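Nicotinate-nucleotide pyrophosphorylase (Francisella tularensis subsp. tularensis, PDB 3TQV) probably catalyses the decarboxylating transfer of a phosphoribosyl group to quinolinate, yielding nicotinate mononucleotide, carbon dioxide and diphosphate on the route to NAD+. Local coordinates at residues V19-L27 with D62-L71; R142-K153 with N163-A171. All blocks are in the same frame, centred on the assembly; numbering follows the deposited sequence.

In the fold
Contact 1 comes first along the chain and closes before contact 2 opens; their centres lie about 21 Å apart. In contact 1, helix 16-31 packs on helix 61-71 beside the four-stranded antiparallel sheet. Contact 2, nearer the centre of the chain, pairs two loops and the start of helix 149-159 beside the parallel sheet of the C-terminal part. They meet directly: Leu22 of contact 1 packs on Gly147 and Phe148 of contact 2, and Phe63 on Ala151. Helix 100-130 backs both. Contact 2 holds predicted substrate residues; contact 1 lies away from them and meets it through this packing. Both touch the second subunit.

Contact 1 of 2, residues V19-L27 with D62-L71; sequences VTRLVRESL and DFANEVINQL
Val23 on helix 19-27 is a knob set in the hollow formed by Phe63, Glu66, Val67 and Gln70 of helix 62-71. Its two methyls divide that hollow: CG1, anti to the backbone N (chi1 165°), comes to 3.7 Å from CG2 of Val67, while CG2 rests 3.8 Å from CG of Glu66 and approaches the edge of the Phe63 ring. The reverse knob is Gln70. Its chain, extended beyond CG, reaches into the space between Thr20, Val23, Arg24 and Leu27, and its amide lies almost flat against the Arg24 guanidinium, the planes 16° apart. With knobs going both ways the helices interlock; the axes of 19-27 and 62-71 pass 9.3 Å apart at closest and cross at -59°.

One turn before Val23, Val19 fills the next gap. Its CG2 stands over one face of the Phe63 ring in a CH-pi contact, 4.0 Å from the ring centroid, and CG1 lies 3.6 Å from CB of Glu66. Leu22 CD1 adds an oblique touch to the same ring. At the other end Leu27 forks: CD2 meets CG1 of Val67 at 3.9 Å, and CD1 comes near CD2 of Leu71. Glu66 bends at its second torsion to carry its carboxylate beside Thr20, whose hydroxyl is bonded to the carbonyl of Asn16.

Phe63 also stacks on Phe113 of helix 100-130, against which Ile68 and Leu71 pack as well, while Ala64 and Asn65 turn to strand 76-79. Helix 61-71 thus lies among helix 16-31, helix 100-130 and strand 76-79 of the antiparallel sheet.

Contact 2 of 2, residues R142-K153 with N163-A171; sequences RKTIPGFRLAQK and NHRIGLFDA. With PO4 (phosphate ion), chain F.
Arg142 and Arg165 converge on a phosphate ion in a buried, largely polar contact, which joins the loop leading into helix 149-159, with the first turns of that helix, to the loop running from the helix to strand 171-174. Arg165 grips the ion with two bonds: NE to O3 at 2.7 Å, nearly straight, and NH2 to O4 at 3.0 Å. Its CG takes the crowded position between backbone N and carbonyl carbon (chi1 55°), and from there the chain runs out extended to NE. The third nitrogen, NH1, is bonded in the guanidinium plane to O of Ala171, which helps fix the rotation of the group. Arg142 gives NH1 to the same O4 at 2.9 Å and its backbone N to O2; the two guanidinium planes stand 75° apart. Leu168 lies over one face of the Arg142 guanidinium, CD2 3.4 Å from NH2, and that NH2 is salt-bridged to Asp30 of the second subunit.

The loop after strand 137-139 belongs to the C-terminal end of the parallel strands in the alpha/beta-barrel domain of quinolinate phosphoribosyltransferases. Arg142 and Arg165 are predicted substrate ligands, so the ion, probably from the crystallisation liquor, may mark an anionic group of the substrate.

Behind this site Lys153 donates NZ to O of Arg165 at 3.1 Å, 44° above the carbonyl plane. The same ammonium is salt-bridged to Asp140 and bonded to O of Thr141, tying the first turns of helix 149-159 and the 163-171 loop to the residues just after strand 137-139. Asp170 holds the turn by accepting from the backbone N of Ile166 and of Gly167, and Ile166 CG2 packs 3.9 Å from Leu150 CD2.

Contact 1 of 2, residues V19-L27 with D62-L71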
loop_
_atom_site.group_PDB
_atom_site.type_symbol
_atom_site.label_atom_id
_atom_site.label_comp_id
_atom_site.label_asym_id
_atom_site.label_seq_id
_atom_site.Cartn_x
_atom_site.Cartn_y
_atom_site.Cartn_z
ATOM N N VAL B 19 16.342 2.496 -0.013
ATOM C CA VAL B 19 15.833 2.890 1.293
ATOM C C VAL B 19 15.945 4.405 1.434
ATOM O O VAL B 19 15.006 5.078 1.866
ATOM C CB VAL B 19 16.586 2.184 2.439
ATOM C CG1 VAL B 19 16.366 2.904 3.751
ATOM C CG2 VAL B 19 16.153 0.724 2.537
ATOM N N THR B 20 17.096 4.937 1.041
ATOM C CA THR B 20 17.346 6.359 1.137
ATOM C C THR B 20 16.316 7.175 0.358
ATOM O O THR B 20 15.677 8.070 0.910
ATOM C CB THR B 20 18.779 6.712 0.661
ATOM O OG1 THR B 20 19.738 6.137 1.559
ATOM C CG2 THR B 20 18.983 8.233 0.610
ATOM N N ARG B 21 16.154 6.862 -0.924
ATOM C CA ARG B 21 15.295 7.655 -1.798
ATOM C C ARG B 21 13.837 7.634 -1.353
ATOM O O ARG B 21 13.134 8.639 -1.430
ATOM C CB ARG B 21 15.391 7.157 -3.233
ATOM C CG ARG B 21 14.590 7.975 -4.200
ATOM C CD ARG B 21 13.887 7.067 -5.169
ATOM N NE ARG B 21 14.836 6.269 -5.935
ATOM C CZ ARG B 21 14.526 5.129 -6.549
ATOM N NH1 ARG B 21 13.295 4.642 -6.466
ATOM N NH2 ARG B 21 15.452 4.466 -7.226
ATOM N N LEU B 22 13.391 6.471 -0.902
ATOM C CA LEU B 22 12.039 6.305 -0.409
ATOM C C LEU B 22 11.788 7.111 0.875
ATOM O O LEU B 22 10.698 7.631 1.094
ATOM C CB LEU B 22 11.767 4.823 -0.169
ATOM C CG LEU B 22 11.030 4.091 -1.287
ATOM C CD1 LEU B 22 11.019 2.590 -1.038
ATOM C CD2 LEU B 22 9.612 4.634 -1.427
ATOM N N VAL B 23 12.799 7.201 1.728
ATOM C CA VAL B 23 12.677 7.961 2.959
ATOM C C VAL B 23 12.648 9.442 2.626
ATOM O O VAL B 23 11.709 10.141 2.973
ATOM C CB VAL B 23 13.819 7.618 3.950
ATOM C CG1 VAL B 23 13.907 8.650 5.071
ATOM C CG2 VAL B 23 13.611 6.218 4.513
ATOM N N ARG B 24 13.684 9.899 1.939
ATOM C CA ARG B 24 13.774 11.261 1.415
ATOM C C ARG B 24 12.437 11.814 0.875
ATOM O O ARG B 24 11.910 12.804 1.383
ATOM C CB ARG B 24 14.842 11.286 0.323
ATOM C CG ARG B 24 15.005 12.607 -0.392
ATOM C CD ARG B 24 16.162 13.375 0.183
ATOM N NE ARG B 24 17.381 12.570 0.234
ATOM C CZ ARG B 24 18.351 12.741 1.133
ATOM N NH1 ARG B 24 18.241 13.687 2.064
ATOM N NH2 ARG B 24 19.431 11.962 1.107
ATOM N N GLU B 25 11.904 11.174 -0.162
ATOM C CA GLU B 25 10.621 11.553 -0.747
ATOM C C GLU B 25 9.444 11.533 0.264
ATOM O O GLU B 25 8.528 12.349 0.177
ATOM C CB GLU B 25 10.316 10.660 -1.955
ATOM C CG GLU B 25 11.152 10.969 -3.183
ATOM C CD GLU B 25 11.163 9.820 -4.193
ATOM O OE1 GLU B 25 10.339 8.888 -4.045
ATOM O OE2 GLU B 25 12.007 9.838 -5.125
ATOM N N SER B 26 9.483 10.599 1.212
ATOM C CA SER B 26 8.492 10.506 2.295
ATOM C C SER B 26 8.539 11.680 3.249
ATOM O O SER B 26 7.522 12.108 3.764
ATOM C CB SER B 26 8.745 9.253 3.124
ATOM O OG SER B 26 7.814 8.247 2.802
ATOM N N LEU B 27 9.740 12.158 3.526
ATOM C CA LEU B 27 9.936 13.222 4.491
ATOM C C LEU B 27 9.479 14.521 3.871
ATOM O O LEU B 27 8.818 15.338 4.510
ATOM C CB LEU B 27 11.419 13.319 4.879
ATOM C CG LEU B 27 12.018 12.188 5.712
ATOM C CD1 LEU B 27 13.485 12.449 5.971
ATOM C CD2 LEU B 27 11.268 12.047 7.029
ATOM N N ASP B 62 15.609 -0.770 8.809
ATOM C CA ASP B 62 16.397 0.040 7.870
ATOM C C ASP B 62 15.792 1.393 7.515
ATOM O O ASP B 62 16.499 2.396 7.472
ATOM C CB ASP B 62 16.652 -0.718 6.566
ATOM C CG ASP B 62 17.555 -1.890 6.753
ATOM O OD1 ASP B 62 18.300 -1.895 7.751
ATOM O OD2 ASP B 62 17.524 -2.804 5.903
ATOM N N PHE B 63 14.496 1.416 7.224
ATOM C CA PHE B 63 13.817 2.676 6.917
ATOM C C PHE B 63 13.775 3.621 8.115
ATOM O O PHE B 63 14.234 4.760 8.037
ATOM C CB PHE B 63 12.401 2.422 6.370
ATOM C CG PHE B 63 12.388 1.691 5.054
ATOM C CD1 PHE B 63 12.402 2.390 3.862
ATOM C CD2 PHE B 63 12.391 0.304 5.012
ATOM C CE1 PHE B 63 12.406 1.735 2.646
ATOM C CE2 PHE B 63 12.385 -0.361 3.796
ATOM C CZ PHE B 63 12.393 0.364 2.608
ATOM N N ALA B 64 13.218 3.144 9.219
ATOM C CA ALA B 64 13.182 3.925 10.450
ATOM C C ALA B 64 14.558 4.513 10.719
ATOM O O ALA B 64 14.697 5.714 10.910
ATOM C CB ALA B 64 12.757 3.061 11.591
ATOM N N ASN B 65 15.575 3.656 10.718
ATOM C CA ASN B 65 16.954 4.096 10.856
ATOM C C ASN B 65 17.291 5.222 9.883
ATOM O O ASN B 65 17.973 6.190 10.242
ATOM C CB ASN B 65 17.914 2.923 10.625
ATOM C CG ASN B 65 17.969 1.949 11.808
ATOM O OD1 ASN B 65 17.471 2.235 12.897
ATOM N ND2 ASN B 65 18.593 0.796 11.591
ATOM N N GLU B 66 16.821 5.091 8.645
ATOM C CA GLU B 66 17.194 6.037 7.614
ATOM C C GLU B 66 16.470 7.359 7.812
ATOM O O GLU B 66 17.037 8.424 7.550
ATOM C CB GLU B 66 16.968 5.449 6.220
ATOM C CG GLU B 66 17.385 6.353 5.053
ATOM C CD GLU B 66 18.778 6.942 5.220
ATOM O OE1 GLU B 66 19.570 6.413 6.041
ATOM O OE2 GLU B 66 19.083 7.938 4.528
ATOM N N VAL B 67 15.231 7.291 8.299
ATOM C CA VAL B 67 14.499 8.491 8.704
ATOM C C VAL B 67 15.268 9.249 9.780
ATOM O O VAL B 67 15.554 10.433 9.622
ATOM C CB VAL B 67 13.082 8.165 9.225
ATOM C CG1 VAL B 67 12.371 9.430 9.671
ATOM C CG2 VAL B 67 12.265 7.439 8.171
ATOM N N ILE B 68 15.602 8.578 10.881
ATOM C CA ILE B 68 16.430 9.200 11.922
ATOM C C ILE B 68 17.651 9.885 11.310
ATOM O O ILE B 68 17.872 11.088 11.485
ATOM C CB ILE B 68 16.936 8.167 12.958
ATOM C CG1 ILE B 68 15.794 7.711 13.846
ATOM C CG2 ILE B 68 18.037 8.755 13.828
ATOM C CD1 ILE B 68 14.654 8.700 13.885
ATOM N N ASN B 69 18.428 9.088 10.585
ATOM C CA ASN B 69 19.664 9.516 9.951
ATOM C C ASN B 69 19.520 10.785 9.125
ATOM O O ASN B 69 20.390 11.669 9.167
ATOM C CB ASN B 69 20.177 8.394 9.053
ATOM C CG ASN B 69 21.556 8.675 8.514
ATOM O OD1 ASN B 69 21.794 8.622 7.303
ATOM N ND2 ASN B 69 22.477 8.990 9.415
ATOM N N GLN B 70 18.429 10.864 8.366
ATOM C CA GLN B 70 18.183 12.011 7.499
ATOM C C GLN B 70 17.680 13.249 8.244
ATOM O O GLN B 70 17.949 14.374 7.832
ATOM C CB GLN B 70 17.241 11.637 6.357
ATOM C CG GLN B 70 17.911 10.867 5.226
ATOM C CD GLN B 70 16.939 10.484 4.104
ATOM O OE1 GLN B 70 17.043 9.402 3.503
ATOM N NE2 GLN B 70 15.993 11.373 3.817
ATOM N N LEU B 71 16.963 13.053 9.343
ATOM C CA LEU B 71 16.435 14.190 10.094
ATOM C C LEU B 71 17.399 14.783 11.125
ATOM O O LEU B 71 17.543 15.996 11.229
ATOM C CB LEU B 71 15.135 13.812 10.793
ATOM C CG LEU B 71 13.877 13.836 9.941
ATOM C CD1 LEU B 71 12.647 13.671 10.822
ATOM C CD2 LEU B 71 13.814 15.133 9.171
#

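Contact 2 of 2, residues R142-K153 with N163-A171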
loop_
_atom_site.group_PDB
_atom_site.type_symbol
_atom_site.label_atom_id
_atom_site.label_comp_id
_atom_site.label_asym_id
_atom_site.label_seq_id
_atom_site.Cartn_x
_atom_site.Cartn_y
_atom_site.Cartn_z
ATOM N N ARG B 142 4.271 -9.994 -8.747
ATOM C CA ARG B 142 4.571 -8.594 -9.059
ATOM C C ARG B 142 3.422 -7.654 -8.635
ATOM O O ARG B 142 3.488 -6.435 -8.865
ATOM C CB ARG B 142 4.931 -8.419 -10.548
ATOM C CG ARG B 142 6.318 -9.000 -10.919
ATOM C CD ARG B 142 6.528 -9.239 -12.427
ATOM N NE ARG B 142 6.285 -8.050 -13.246
ATOM C CZ ARG B 142 5.291 -7.927 -14.137
ATOM N NH1 ARG B 142 4.440 -8.922 -14.330
ATOM N NH2 ARG B 142 5.148 -6.810 -14.849
ATOM N N LYS B 143 2.387 -8.208 -7.998
ATOM C CA LYS B 143 1.268 -7.388 -7.532
ATOM C C LYS B 143 1.681 -6.627 -6.268
ATOM O O LYS B 143 1.359 -6.996 -5.133
ATOM C CB LYS B 143 -0.008 -8.214 -7.346
ATOM C CG LYS B 143 -0.487 -8.931 -8.632
ATOM C CD LYS B 143 -1.713 -9.794 -8.351
ATOM C CE LYS B 143 -2.586 -10.009 -9.591
ATOM N NZ LYS B 143 -1.799 -10.717 -10.621
ATOM N N THR B 144 2.391 -5.535 -6.515
ATOM C CA THR B 144 3.126 -4.805 -5.516
ATOM C C THR B 144 2.666 -3.332 -5.474
ATOM O O THR B 144 2.089 -2.830 -6.451
ATOM C CB THR B 144 4.594 -4.880 -5.926
ATOM O OG1 THR B 144 5.303 -5.745 -5.034
ATOM C CG2 THR B 144 5.234 -3.504 -5.968
ATOM N N ILE B 145 2.910 -2.642 -4.357
ATOM C CA ILE B 145 2.710 -1.189 -4.322
ATOM C C ILE B 145 3.827 -0.475 -5.088
ATOM O O ILE B 145 5.003 -0.663 -4.798
ATOM C CB ILE B 145 2.680 -0.614 -2.899
ATOM C CG1 ILE B 145 1.802 -1.476 -1.992
ATOM C CG2 ILE B 145 2.183 0.842 -2.954
ATOM C CD1 ILE B 145 0.408 -1.740 -2.573
ATOM N N PRO B 146 3.459 0.349 -6.072
ATOM C CA PRO B 146 4.504 0.937 -6.900
ATOM C C PRO B 146 5.610 1.583 -6.064
ATOM O O PRO B 146 5.320 2.288 -5.095
ATOM C CB PRO B 146 3.731 1.971 -7.714
ATOM C CG PRO B 146 2.404 1.297 -7.940
ATOM C CD PRO B 146 2.118 0.632 -6.607
ATOM N N GLY B 147 6.862 1.319 -6.441
ATOM C CA GLY B 147 8.017 1.897 -5.786
ATOM C C GLY B 147 8.485 1.066 -4.613
ATOM O O GLY B 147 9.511 1.354 -4.006
ATOM N N PHE B 148 7.710 0.043 -4.287
ATOM C CA PHE B 148 7.944 -0.788 -3.115
ATOM C C PHE B 148 8.103 -2.228 -3.539
ATOM O O PHE B 148 7.733 -3.132 -2.789
ATOM C CB PHE B 148 6.766 -0.698 -2.141
ATOM C CG PHE B 148 6.739 0.564 -1.342
ATOM C CD1 PHE B 148 7.228 0.579 -0.041
ATOM C CD2 PHE B 148 6.225 1.733 -1.891
ATOM C CE1 PHE B 148 7.234 1.744 0.712
ATOM C CE2 PHE B 148 6.199 2.915 -1.154
ATOM C CZ PHE B 148 6.708 2.924 0.171
ATOM N N ARG B 149 8.634 -2.436 -4.740
ATOM C CA ARG B 149 8.857 -3.785 -5.243
ATOM C C ARG B 149 9.803 -4.551 -4.328
ATOM O O ARG B 149 9.445 -5.588 -3.774
ATOM C CB ARG B 149 9.424 -3.743 -6.661
ATOM C CG ARG B 149 10.109 -5.022 -7.087
ATOM C CD ARG B 149 9.150 -6.130 -7.481
ATOM N NE ARG B 149 8.465 -5.793 -8.724
ATOM C CZ ARG B 149 7.150 -5.683 -8.809
ATOM N NH1 ARG B 149 6.414 -5.906 -7.729
ATOM N NH2 ARG B 149 6.574 -5.361 -9.951
ATOM N N LEU B 150 11.010 -4.019 -4.161
ATOM C CA LEU B 150 12.012 -4.676 -3.339
ATOM C C LEU B 150 11.636 -4.656 -1.850
ATOM O O LEU B 150 11.793 -5.653 -1.137
ATOM C CB LEU B 150 13.390 -4.051 -3.588
ATOM C CG LEU B 150 14.004 -4.412 -4.949
ATOM C CD1 LEU B 150 15.307 -3.657 -5.167
ATOM C CD2 LEU B 150 14.229 -5.923 -5.099
ATOM N N ALA B 151 11.120 -3.518 -1.400
ATOM C CA ALA B 151 10.676 -3.365 -0.018
ATOM C C ALA B 151 9.685 -4.455 0.369
ATOM O O ALA B 151 9.792 -5.031 1.453
ATOM C CB ALA B 151 10.065 -1.968 0.202
ATOM N N GLN B 152 8.727 -4.747 -0.517
ATOM C CA GLN B 152 7.755 -5.816 -0.265
ATOM C C GLN B 152 8.302 -7.259 -0.452
ATOM O O GLN B 152 7.876 -8.186 0.225
ATOM C CB GLN B 152 6.474 -5.590 -1.079
ATOM C CG GLN B 152 5.689 -4.358 -0.626
ATOM C CD GLN B 152 4.185 -4.468 -0.890
ATOM O OE1 GLN B 152 3.391 -4.757 0.023
ATOM N NE2 GLN B 152 3.790 -4.241 -2.140
ATOM N N LYS B 153 9.228 -7.447 -1.380
ATOM C CA LYS B 153 9.895 -8.733 -1.528
ATOM C C LYS B 153 10.628 -9.044 -0.218
ATOM O O LYS B 153 10.612 -10.169 0.285
ATOM C CB LYS B 153 10.890 -8.673 -2.689
ATOM C CG LYS B 153 10.264 -8.462 -4.069
ATOM C CD LYS B 153 9.599 -9.730 -4.561
ATOM C CE LYS B 153 9.057 -9.603 -5.966
ATOM N NZ LYS B 153 8.271 -10.819 -6.364
ATOM N N ASN B 163 10.707 -15.494 -2.659
ATOM C CA ASN B 163 10.517 -14.596 -3.778
ATOM C C ASN B 163 10.398 -15.286 -5.131
ATOM O O ASN B 163 11.346 -15.883 -5.625
ATOM C CB ASN B 163 11.661 -13.583 -3.825
ATOM C CG ASN B 163 11.741 -12.719 -2.568
ATOM O OD1 ASN B 163 10.720 -12.334 -2.002
ATOM N ND2 ASN B 163 12.960 -12.412 -2.130
ATOM N N HIS B 164 9.218 -15.186 -5.734
ATOM C CA HIS B 164 9.052 -15.402 -7.165
ATOM C C HIS B 164 9.904 -14.331 -7.844
ATOM O O HIS B 164 10.512 -13.514 -7.167
ATOM C CB HIS B 164 7.586 -15.228 -7.526
ATOM C CG HIS B 164 7.255 -15.570 -8.942
ATOM N ND1 HIS B 164 7.216 -16.865 -9.405
ATOM C CD2 HIS B 164 6.913 -14.787 -9.988
ATOM C CE1 HIS B 164 6.880 -16.865 -10.681
ATOM N NE2 HIS B 164 6.683 -15.616 -11.057
ATOM N N ARG B 165 9.960 -14.321 -9.168
ATOM C CA ARG B 165 10.894 -13.424 -9.840
ATOM C C ARG B 165 10.729 -11.973 -9.370
ATOM O O ARG B 165 9.625 -11.537 -9.068
ATOM C CB ARG B 165 10.742 -13.524 -11.355
ATOM C CG ARG B 165 9.333 -13.286 -11.835
ATOM C CD ARG B 165 9.254 -13.177 -13.344
ATOM N NE ARG B 165 7.955 -12.658 -13.769
ATOM C CZ ARG B 165 7.629 -12.342 -15.022
ATOM N NH1 ARG B 165 8.509 -12.486 -16.011
ATOM N NH2 ARG B 165 6.408 -11.879 -15.275
ATOM N N ILE B 166 11.821 -11.222 -9.298
ATOM C CA ILE B 166 11.710 -9.812 -8.945
ATOM C C ILE B 166 10.942 -8.991 -9.985
ATOM O O ILE B 166 10.171 -8.102 -9.621
ATOM C CB ILE B 166 13.087 -9.144 -8.707
ATOM C CG1 ILE B 166 13.908 -9.959 -7.710
ATOM C CG2 ILE B 166 12.908 -7.680 -8.263
ATOM C CD1 ILE B 166 13.118 -10.391 -6.474
ATOM N N GLY B 167 11.148 -9.274 -11.270
ATOM C CA GLY B 167 10.548 -8.451 -12.306
ATOM C C GLY B 167 10.422 -9.032 -13.699
ATOM O O GLY B 167 10.144 -10.225 -13.861
ATOM N N LEU B 168 10.602 -8.189 -14.716
ATOM C CA LEU B 168 10.493 -8.655 -16.097
ATOM C C LEU B 168 11.855 -9.065 -16.677
ATOM O O LEU B 168 11.941 -9.581 -17.794
ATOM C CB LEU B 168 9.812 -7.600 -16.980
ATOM C CG LEU B 168 8.363 -7.210 -16.632
ATOM C CD1 LEU B 168 7.962 -5.873 -17.261
ATOM C CD2 LEU B 168 7.347 -8.305 -16.986
ATOM N N PHE B 169 12.913 -8.862 -15.895
ATOM C CA PHE B 169 14.276 -9.048 -16.385
ATOM C C PHE B 169 14.991 -10.307 -15.859
ATOM O O PHE B 169 15.732 -10.952 -16.594
ATOM C CB PHE B 169 15.103 -7.808 -16.054
ATOM C CG PHE B 169 15.107 -7.471 -14.600
ATOM C CD1 PHE B 169 16.001 -8.086 -13.738
ATOM C CD2 PHE B 169 14.201 -6.560 -14.090
ATOM C CE1 PHE B 169 15.995 -7.793 -12.399
ATOM C CE2 PHE B 169 14.186 -6.248 -12.749
ATOM C CZ PHE B 169 15.084 -6.865 -11.899
ATOM N N ASP B 170 14.786 -10.656 -14.595
ATOM C CA ASP B 170 15.537 -11.764 -14.000
ATOM C C ASP B 170 15.009 -13.164 -14.350
ATOM O O ASP B 170 15.683 -14.172 -14.108
ATOM C CB ASP B 170 15.666 -11.595 -12.470
ATOM C CG ASP B 170 14.324 -11.305 -11.771
ATOM O OD1 ASP B 170 13.341 -10.928 -12.442
ATOM O OD2 ASP B 170 14.268 -11.438 -10.533
ATOM N N ALA B 171 13.813 -13.234 -14.920
ATOM C CA ALA B 171 13.212 -14.530 -15.171
ATOM C C ALA B 171 12.160 -14.482 -16.268
ATOM O O ALA B 171 11.615 -13.420 -16.570
ATOM C CB ALA B 171 12.630 -15.070 -13.911
HETATM P P PO4 F . 4.556 -12.265 -11.993
HETATM O O1 PO4 F . 3.965 -13.642 -11.990
HETATM O O2 PO4 F . 4.010 -11.458 -10.848
HETATM O O3 PO4 F . 6.047 -12.366 -11.882
HETATM O O4 PO4 F . 4.224 -11.595 -13.292
#